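Local coordinates for SIRV coat protein (Sulfolobus islandicus rudivirus 1 variant YNP, PDB 3F2E) that forms the coat of a rod-shaped archaeal virus and probably helps to package its DNA, at residues A[14-18]-A[76-81]. Residues are numbered along the deposited sequence.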
loop_
_atom_site.group_PDB
_atom_site.type_symbol
_atom_site.label_atom_id
_atom_site.label_comp_id
_atom_site.label_asym_id
_atom_site.label_seq_id
_atom_site.Cartn_x
_atom_site.Cartn_y
_atom_site.Cartn_z
ATOM N N GLN A 14 6.010 7.505 4.549
ATOM C CA GLN A 14 5.957 6.090 4.891
ATOM C C GLN A 14 6.232 5.225 3.658
ATOM O O GLN A 14 7.049 4.302 3.702
ATOM C CB GLN A 14 4.611 5.755 5.542
ATOM C CG GLN A 14 4.487 6.347 6.945
ATOM C CD GLN A 14 3.056 6.586 7.380
ATOM O OE1 GLN A 14 2.111 6.077 6.774
ATOM N NE2 GLN A 14 2.889 7.372 8.449
ATOM N N VAL A 15 5.574 5.542 2.551
ATOM C CA VAL A 15 5.856 4.840 1.301
ATOM C C VAL A 15 7.322 5.017 0.893
ATOM O O VAL A 15 7.985 4.059 0.481
ATOM C CB VAL A 15 4.918 5.294 0.165
ATOM C CG1 VAL A 15 5.352 4.685 -1.174
ATOM C CG2 VAL A 15 3.473 4.901 0.488
ATOM N N SER A 16 7.833 6.239 1.009
ATOM C CA SER A 16 9.222 6.501 0.636
ATOM C C SER A 16 10.223 5.656 1.431
ATOM O O SER A 16 11.245 5.227 0.890
ATOM C CB SER A 16 9.550 7.990 0.763
ATOM O OG SER A 16 8.934 8.723 -0.283
ATOM N N ALA A 17 9.933 5.418 2.706
ATOM C CA ALA A 17 10.807 4.573 3.531
ATOM C C ALA A 17 10.911 3.169 2.935
ATOM O O ALA A 17 12.000 2.594 2.857
ATOM C CB ALA A 17 10.319 4.513 4.972
ATOM N N VAL A 18 9.776 2.622 2.501
ATOM C CA VAL A 18 9.777 1.307 1.857
ATOM C C VAL A 18 10.506 1.334 0.507
ATOM O O VAL A 18 11.286 0.430 0.189
ATOM C CB VAL A 18 8.337 0.750 1.693
ATOM C CG1 VAL A 18 8.354 -0.552 0.906
ATOM C CG2 VAL A 18 7.696 0.543 3.066
ATOM N N ALA A 76 4.837 -4.735 1.897
ATOM C CA ALA A 76 5.622 -3.854 2.764
ATOM C C ALA A 76 4.971 -2.479 2.956
ATOM O O ALA A 76 4.977 -1.924 4.059
ATOM C CB ALA A 76 7.037 -3.709 2.220
ATOM N N VAL A 77 4.417 -1.931 1.877
ATOM C CA VAL A 77 3.687 -0.668 1.940
ATOM C C VAL A 77 2.419 -0.804 2.793
ATOM O O VAL A 77 2.114 0.058 3.619
ATOM C CB VAL A 77 3.339 -0.161 0.518
ATOM C CG1 VAL A 77 2.334 0.983 0.574
ATOM C CG2 VAL A 77 4.616 0.262 -0.217
ATOM N N THR A 78 1.687 -1.899 2.600
ATOM C CA THR A 78 0.499 -2.159 3.410
ATOM C C THR A 78 0.874 -2.222 4.893
ATOM O O THR A 78 0.185 -1.668 5.756
ATOM C CB THR A 78 -0.191 -3.467 2.979
ATOM O OG1 THR A 78 -0.520 -3.399 1.580
ATOM C CG2 THR A 78 -1.465 -3.699 3.799
ATOM N N ASP A 79 1.993 -2.876 5.175
ATOM C CA ASP A 79 2.454 -3.040 6.545
ATOM C C ASP A 79 2.791 -1.713 7.234
ATOM O O ASP A 79 2.428 -1.495 8.394
ATOM C CB ASP A 79 3.675 -3.953 6.596
ATOM C CG ASP A 79 4.186 -4.139 8.013
ATOM O OD1 ASP A 79 3.513 -4.846 8.796
ATOM O OD2 ASP A 79 5.243 -3.553 8.351
ATOM N N ILE A 80 3.495 -0.831 6.531
ATOM C CA ILE A 80 3.943 0.412 7.164
ATOM C C ILE A 80 2.767 1.370 7.382
ATOM O O ILE A 80 2.770 2.178 8.308
ATOM C CB ILE A 80 5.122 1.073 6.386
ATOM C CG1 ILE A 80 5.889 2.035 7.301
ATOM C CG2 ILE A 80 4.639 1.767 5.121
ATOM C CD1 ILE A 80 7.260 2.430 6.775
ATOM N N ILE A 81 1.739 1.247 6.547
ATOM C CA ILE A 81 0.558 2.095 6.677
ATOM C C ILE A 81 -0.463 1.587 7.705
ATOM O O ILE A 81 -0.993 2.377 8.497
ATOM C CB ILE A 81 -0.127 2.317 5.309
ATOM C CG1 ILE A 81 0.815 3.069 4.367
ATOM C CG2 ILE A 81 -1.429 3.101 5.483
ATOM C CD1 ILE A 81 0.321 3.141 2.926
#
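Val18 of helix 9-22 and Ile80 of helix 71-82 carry the largest share of the contact between residues 14-18 and 76-81, each losing 75 Å² to the other segment. Val18 points toward the partner helix and straddles one turn of it: its CG1 lies 3.7 Å from CB of Ala76 and 4.0 Å from CG2 of Val77, while its CG2 meets CG2 of Ile80 at 3.9 Å. Ile80 points back toward helix 9-22. Its extended side chain reaches across the turn begun by Gln14, so that CD1 of Ile80 rests 3.6 Å from the backbone O of Gln14 and 4.1 Å from CB of Ala17. Gln14 gives up 58 Å², packing its CB 4.0 Å from CG2 of Ile80 and bringing its OE1 within 4.1 Å of CG1 of Ile81. Deeper in, the buried Val15 and Val77 touch through CG2 and CG1, respectively, at 4.1 Å; Val15 also reaches Gln33 of helix 29-46. No hydrogen bond links the segments, so the association rests on van der Waals contact between mostly apolar side chains. The segment axes approach to 9.2 Å, with their N-to-C directions 138° apart. Such oblique, roughly antiparallel packing joins the first and last helices of the four-helix bundle formed by this coat-protein domain.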